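Ethylbenzene dehydrogenase alpha-subunit (Aromatoleum aromaticum, PDB 2IVF) is a molybdenum-containing subunit of the molybdopterin oxidoreductase family that carries an iron-sulfur cluster and two pterin guanosine dinucleotide ligands. Local coordinates at residues P332-M337 against V398-E403; F356-E361 against F378-E383. All blocks are in the same frame, centred on the assembly; numbering follows the deposited sequence.

How the contacts relate
Following the chain from its N terminus, the segment 332-337 comes first and pairs with 398-403, 61 residues later, so contact 1 closes the longer loop. Within that loop strand 356-360 pairs with 365-369, and the chain then returns as 378-383 to meet 356-361; contact 2 is thus nested inside contact 1. Contact 1 pairs two strands of a three-stranded antiparallel sheet and continues onto the start of helix 401-408; contact 2 sets the loop 378-383 against a strand of the two-stranded hairpin. Their centres lie about 9 Å apart, and they touch: Pro332 packs on Phe358, and Leu334 N is hydrogen-bonded to Tyr357 O. A hydrogen bond from Thr400 to Leu382 ties the helix start to loop 378-383.

Contact 1: residues P332-M337 against V398-E403; sequences PLLVRM and VRTVFE
Pro332 opens the contact through its carbonyl O, which lies 3.6 Å from Thr400 CG2. One residue on, Leu333 O accepts a hydrogen bond from Val401 N at 3.0 Å, and the CA-H of Thr400 also approaches this oxygen. One carbonyl thus touches both the last strand residue and the first helical residue of the partner. Leu334 and Thr400 form a non-hydrogen-bonded antiparallel pair whose side chains diverge, yet the two methyl groups of Leu334 still find different partners: CD1 meets Val398 CG2 at 4.0 Å, while CD2 lies 3.9 Å from Thr400 CG2.

Val335 faces Arg399 in the hydrogen-bonded pair. Val335 N donates to Arg399 O at 2.8 Å, and Arg399 N returns a bond to Val335 O; the two bonds together close the pair. Val335 CG2 crosses to Val401 CG2 at 3.7 Å, extending the apolar contact onto the helix. Arg336 pairs with Val398, its CA beside Val398 CG1, but its guanidinium forms a salt bridge with Asp338. Met337 closes the segment: its chain, bent at chi2 (-65°) and chi3 (91°), crosses the extended Arg399 side chain at about a right angle. Met337 SD sits over one guanidinium face, offset toward the rim, and Met337 CE reaches Arg399 NE at 3.4 Å.

Thr400 is the N-cap: OG1 accepts from Glu403 N at 2.9 Å and donates to Leu382 O. Strand 395-400, which leads directly into helix 401-408, is the middle strand of an antiparallel sheet, between 334-336 and 385-389; strand 356-360 packs against Pro332, Leu333 and Leu334.

Contact 2: residues F356-E361 against F378-E383; sequences FYFFDE and FMPALE
The end of strand 356-360, one arm of a two-stranded antiparallel sheet with 365-369, meets the irregular loop 378-383, and Phe358, Phe359, Asp360 and Glu361 make the contact with Phe378, Pro380 and Ala381. The end-to-end directions of 358-361 and 378-383 are 85° apart, so the loop crosses the strand end and does not pair along it. They share one direct backbone bond, Ala381 N to Phe359 O, short at 2.7 Å and close to straight at 169°. Water 1 adds a second link, accepting from Phe359 N and donating to Ala381 O.

Around this bond the side chains fill in. Phe358 and Pro380 run alongside each other in the same direction, and Pro380 CG sits over the centre of the Phe358 ring at 3.7 Å from the centroid, a CH-pi contact. The Phe378 ring approaches the same residue obliquely, its CZ 3.8 Å from Phe358 CB, and carries Phe359 O at its edge, in plane. The Asp360 carboxylate lies over the CD2-CE2 side of one face of the Phe378 ring, its plane 20° from that of the ring. Asp360 OD2 forms a salt bridge with Arg367, which also makes a cation-pi contact with Phe378, so the cation probably offsets the carboxylate's charge beside the ring.

Further along, Ala381 CB is 3.9 Å from Phe359 CB and 3.6 Å from Glu361 CD. Water 2 accepts from Leu382 N at 3.0 Å and lies within bonding distance of Glu361 OE2 and Glu383 O, which compete for its protons together with acceptors outside the two segments. The arrangement is that of a beta hairpin, strands 356-360 and 365-369, with the irregular loop that follows it folded back over one strand.

Contact 1: residues P332-M337 against V398-E403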
loop_
_atom_site.group_PDB
_atom_site.type_symbol
_atom_site.label_atom_id
_atom_site.label_comp_id
_atom_site.label_asym_id
_atom_site.label_seq_id
_atom_site.Cartn_x
_atom_site.Cartn_y
_atom_site.Cartn_z
ATOM N N PRO A 332 2.964 31.826 30.227
ATOM C CA PRO A 332 3.073 32.845 31.287
ATOM C C PRO A 332 4.441 33.520 31.460
ATOM O O PRO A 332 4.576 34.337 32.350
ATOM C CB PRO A 332 2.749 32.045 32.550
ATOM C CG PRO A 332 3.289 30.721 32.254
ATOM C CD PRO A 332 3.008 30.458 30.797
ATOM N N LEU A 333 5.448 33.193 30.653
ATOM C CA LEU A 333 6.761 33.800 30.873
ATOM C C LEU A 333 6.749 35.198 30.295
ATOM O O LEU A 333 6.106 35.452 29.267
ATOM C CB LEU A 333 7.894 32.985 30.264
ATOM C CG LEU A 333 8.147 31.618 30.914
ATOM C CD1 LEU A 333 9.260 30.881 30.198
ATOM C CD2 LEU A 333 8.499 31.738 32.416
ATOM N N LEU A 334 7.472 36.082 30.963
ATOM C CA LEU A 334 7.490 37.491 30.608
ATOM C C LEU A 334 8.518 37.820 29.539
ATOM O O LEU A 334 9.650 37.314 29.538
ATOM C CB LEU A 334 7.757 38.319 31.832
ATOM C CG LEU A 334 6.709 38.297 32.942
ATOM C CD1 LEU A 334 7.301 39.080 34.153
ATOM C CD2 LEU A 334 5.396 38.933 32.472
ATOM N N VAL A 335 8.083 38.695 28.639
ATOM C CA VAL A 335 8.832 39.132 27.504
ATOM C C VAL A 335 8.900 40.643 27.589
ATOM O O VAL A 335 7.949 41.298 28.009
ATOM C CB VAL A 335 8.163 38.656 26.183
ATOM C CG1 VAL A 335 8.955 39.136 24.999
ATOM C CG2 VAL A 335 8.075 37.158 26.158
ATOM N N ARG A 336 10.063 41.174 27.248
ATOM C CA ARG A 336 10.347 42.589 27.287
ATOM C C ARG A 336 9.717 43.229 26.066
ATOM O O ARG A 336 9.857 42.716 24.950
ATOM C CB ARG A 336 11.864 42.811 27.261
ATOM C CG ARG A 336 12.605 42.294 28.496
ATOM C CD ARG A 336 14.111 42.500 28.419
ATOM N NE ARG A 336 14.479 43.874 28.106
ATOM C CZ ARG A 336 15.713 44.372 28.207
ATOM N NH1 ARG A 336 16.725 43.634 28.630
ATOM N NH2 ARG A 336 15.934 45.619 27.861
ATOM N N MET A 337 9.007 44.331 26.266
ATOM C CA MET A 337 8.367 45.037 25.152
ATOM C C MET A 337 9.342 45.904 24.355
ATOM O O MET A 337 9.008 46.358 23.259
ATOM C CB MET A 337 7.192 45.875 25.647
ATOM C CG MET A 337 6.015 45.040 26.128
ATOM S SD MET A 337 5.287 44.123 24.792
ATOM C CE MET A 337 6.181 42.560 24.833
ATOM N N VAL A 398 6.613 44.808 30.338
ATOM C CA VAL A 398 6.778 43.406 30.013
ATOM C C VAL A 398 5.392 42.809 29.967
ATOM O O VAL A 398 4.480 43.310 30.637
ATOM C CB VAL A 398 7.654 42.664 31.035
ATOM C CG1 VAL A 398 9.060 43.296 31.096
ATOM C CG2 VAL A 398 6.996 42.645 32.415
ATOM N N ARG A 399 5.228 41.765 29.162
ATOM C CA ARG A 399 3.978 41.052 29.104
ATOM C C ARG A 399 4.275 39.595 28.871
ATOM O O ARG A 399 5.342 39.248 28.408
ATOM C CB ARG A 399 3.079 41.619 28.010
ATOM C CG ARG A 399 3.483 41.249 26.599
ATOM C CD ARG A 399 2.583 41.916 25.571
ATOM N NE ARG A 399 3.010 41.642 24.193
ATOM C CZ ARG A 399 2.556 42.286 23.113
ATOM N NH1 ARG A 399 1.636 43.238 23.206
ATOM N NH2 ARG A 399 3.025 41.973 21.922
ATOM N N THR A 400 3.306 38.753 29.172
ATOM C CA THR A 400 3.460 37.337 28.993
ATOM C C THR A 400 3.415 37.013 27.507
ATOM O O THR A 400 2.844 37.771 26.717
ATOM C CB THR A 400 2.319 36.573 29.695
ATOM O OG1 THR A 400 1.065 36.913 29.103
ATOM C CG2 THR A 400 2.287 36.886 31.187
ATOM N N VAL A 401 4.006 35.877 27.132
ATOM C CA VAL A 401 3.867 35.383 25.803
ATOM C C VAL A 401 2.388 35.308 25.456
ATOM O O VAL A 401 1.989 35.709 24.363
ATOM C CB VAL A 401 4.477 33.992 25.646
ATOM C CG1 VAL A 401 4.065 33.377 24.295
ATOM C CG2 VAL A 401 6.014 34.079 25.812
ATOM N N PHE A 402 1.596 34.794 26.396
ATOM C CA PHE A 402 0.138 34.704 26.236
ATOM C C PHE A 402 -0.518 36.024 25.804
ATOM O O PHE A 402 -1.414 36.023 24.937
ATOM C CB PHE A 402 -0.513 34.228 27.542
ATOM C CG PHE A 402 -1.982 33.927 27.412
ATOM C CD1 PHE A 402 -2.403 32.682 26.993
ATOM C CD2 PHE A 402 -2.936 34.897 27.703
ATOM C CE1 PHE A 402 -3.753 32.379 26.883
ATOM C CE2 PHE A 402 -4.297 34.592 27.589
ATOM C CZ PHE A 402 -4.689 33.345 27.189
ATOM N N GLU A 403 -0.105 37.114 26.443
ATOM C CA GLU A 403 -0.636 38.446 26.125
ATOM C C GLU A 403 -0.240 38.855 24.704
ATOM O O GLU A 403 -1.058 39.428 23.972
ATOM C CB GLU A 403 -0.187 39.475 27.159
ATOM C CG GLU A 403 -0.750 40.877 26.918
ATOM C CD GLU A 403 -2.243 41.048 27.221
ATOM O OE1 GLU A 403 -2.877 40.194 27.876
ATOM O OE2 GLU A 403 -2.780 42.094 26.793
#

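Contact 2: residues F356-E361 against F378-E383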
loop_
_atom_site.group_PDB
_atom_site.type_symbol
_atom_site.label_atom_id
_atom_site.label_comp_id
_atom_site.label_asym_id
_atom_site.label_seq_id
_atom_site.Cartn_x
_atom_site.Cartn_y
_atom_site.Cartn_z
ATOM N N PHE A 356 14.142 32.920 33.830
ATOM C CA PHE A 356 13.019 33.706 33.329
ATOM C C PHE A 356 11.978 33.938 34.409
ATOM O O PHE A 356 12.152 33.477 35.556
ATOM C CB PHE A 356 12.445 33.070 32.082
ATOM C CG PHE A 356 13.450 32.855 31.005
ATOM C CD1 PHE A 356 14.237 33.892 30.545
ATOM C CD2 PHE A 356 13.602 31.620 30.428
ATOM C CE1 PHE A 356 15.151 33.686 29.553
ATOM C CE2 PHE A 356 14.523 31.420 29.426
ATOM C CZ PHE A 356 15.286 32.453 28.986
ATOM N N TYR A 357 10.930 34.696 34.062
ATOM C CA TYR A 357 9.982 35.175 35.051
ATOM C C TYR A 357 8.526 34.955 34.727
ATOM O O TYR A 357 8.100 35.071 33.571
ATOM C CB TYR A 357 10.178 36.660 35.275
ATOM C CG TYR A 357 11.477 36.993 35.963
ATOM C CD1 TYR A 357 11.533 37.114 37.345
ATOM C CD2 TYR A 357 12.647 37.144 35.237
ATOM C CE1 TYR A 357 12.679 37.373 37.970
ATOM C CE2 TYR A 357 13.811 37.420 35.858
ATOM C CZ TYR A 357 13.826 37.548 37.230
ATOM O OH TYR A 357 14.986 37.854 37.883
ATOM N N PHE A 358 7.781 34.629 35.782
ATOM C CA PHE A 358 6.336 34.770 35.827
ATOM C C PHE A 358 6.001 36.130 36.434
ATOM O O PHE A 358 6.860 36.805 37.022
ATOM C CB PHE A 358 5.699 33.734 36.751
ATOM C CG PHE A 358 5.910 32.302 36.346
ATOM C CD1 PHE A 358 5.610 31.861 35.094
ATOM C CD2 PHE A 358 6.364 31.376 37.271
ATOM C CE1 PHE A 358 5.763 30.519 34.754
ATOM C CE2 PHE A 358 6.520 30.036 36.932
ATOM C CZ PHE A 358 6.212 29.609 35.674
ATOM N N PHE A 359 4.745 36.528 36.310
ATOM C CA PHE A 359 4.263 37.619 37.128
ATOM C C PHE A 359 3.287 37.030 38.124
ATOM O O PHE A 359 2.406 36.251 37.744
ATOM C CB PHE A 359 3.596 38.724 36.322
ATOM C CG PHE A 359 3.427 39.993 37.104
ATOM C CD1 PHE A 359 2.292 40.207 37.873
ATOM C CD2 PHE A 359 4.436 40.931 37.132
ATOM C CE1 PHE A 359 2.136 41.357 38.625
ATOM C CE2 PHE A 359 4.295 42.096 37.897
ATOM C CZ PHE A 359 3.133 42.301 38.640
ATOM N N ASP A 360 3.464 37.410 39.393
ATOM C CA ASP A 360 2.554 37.031 40.465
ATOM C C ASP A 360 1.691 38.230 40.791
ATOM O O ASP A 360 2.174 39.200 41.374
ATOM C CB ASP A 360 3.318 36.577 41.710
ATOM C CG ASP A 360 2.401 36.015 42.782
ATOM O OD1 ASP A 360 1.168 36.167 42.655
ATOM O OD2 ASP A 360 2.905 35.411 43.755
ATOM N N GLU A 361 0.426 38.155 40.391
ATOM C CA GLU A 361 -0.501 39.267 40.494
ATOM C C GLU A 361 -0.823 39.545 41.956
ATOM O O GLU A 361 -0.832 40.705 42.375
ATOM C CB GLU A 361 -1.784 38.993 39.701
ATOM C CG GLU A 361 -1.576 39.024 38.173
ATOM C CD GLU A 361 -2.669 38.286 37.363
ATOM O OE1 GLU A 361 -2.780 37.024 37.450
ATOM O OE2 GLU A 361 -3.390 38.976 36.597
ATOM N N PHE A 378 2.034 28.703 42.846
ATOM C CA PHE A 378 1.062 29.788 42.720
ATOM C C PHE A 378 0.645 29.864 41.271
ATOM O O PHE A 378 1.300 29.280 40.428
ATOM C CB PHE A 378 1.683 31.115 43.138
ATOM C CG PHE A 378 2.561 31.723 42.097
ATOM C CD1 PHE A 378 3.849 31.292 41.930
ATOM C CD2 PHE A 378 2.097 32.722 41.282
ATOM C CE1 PHE A 378 4.659 31.842 40.959
ATOM C CE2 PHE A 378 2.906 33.282 40.324
ATOM C CZ PHE A 378 4.182 32.842 40.160
ATOM N N MET A 379 -0.411 30.599 40.957
ATOM C CA MET A 379 -0.840 30.743 39.571
ATOM C C MET A 379 -0.208 31.974 38.932
ATOM O O MET A 379 -0.529 33.094 39.303
ATOM C CB MET A 379 -2.353 30.864 39.474
ATOM C CG MET A 379 -3.068 29.551 39.246
ATOM S SD MET A 379 -2.905 28.965 37.547
ATOM C CE MET A 379 -4.545 28.265 37.289
ATOM N N PRO A 380 0.672 31.772 37.938
ATOM C CA PRO A 380 1.245 32.909 37.219
ATOM C C PRO A 380 0.187 33.712 36.487
ATOM O O PRO A 380 -0.828 33.159 36.084
ATOM C CB PRO A 380 2.194 32.251 36.204
ATOM C CG PRO A 380 2.400 30.867 36.690
ATOM C CD PRO A 380 1.197 30.487 37.459
ATOM N N ALA A 381 0.450 34.995 36.282
ATOM C CA ALA A 381 -0.378 35.837 35.413
ATOM C C ALA A 381 -0.337 35.296 33.999
ATOM O O ALA A 381 0.685 34.741 33.574
ATOM C CB ALA A 381 0.131 37.298 35.414
ATOM N N LEU A 382 -1.445 35.445 33.282
ATOM C CA LEU A 382 -1.473 35.228 31.841
ATOM C C LEU A 382 -1.811 36.556 31.192
ATOM O O LEU A 382 -0.986 37.145 30.480
ATOM C CB LEU A 382 -2.497 34.163 31.456
ATOM C CG LEU A 382 -2.027 32.721 31.653
ATOM C CD1 LEU A 382 -3.076 31.787 31.139
ATOM C CD2 LEU A 382 -0.678 32.436 30.962
ATOM N N GLU A 383 -3.013 37.051 31.457
ATOM C CA GLU A 383 -3.434 38.303 30.860
ATOM C C GLU A 383 -2.718 39.458 31.541
ATOM O O GLU A 383 -2.498 39.443 32.752
ATOM C CB GLU A 383 -4.957 38.470 30.954
ATOM C CG GLU A 383 -5.772 37.416 30.124
ATOM C CD GLU A 383 -6.029 36.118 30.873
ATOM O OE1 GLU A 383 -5.438 35.946 31.960
ATOM O OE2 GLU A 383 -6.828 35.260 30.368
HETATM O O HOH W 1 3.088 35.111 34.455
HETATM O O HOH W 2 -3.539 37.293 34.484
#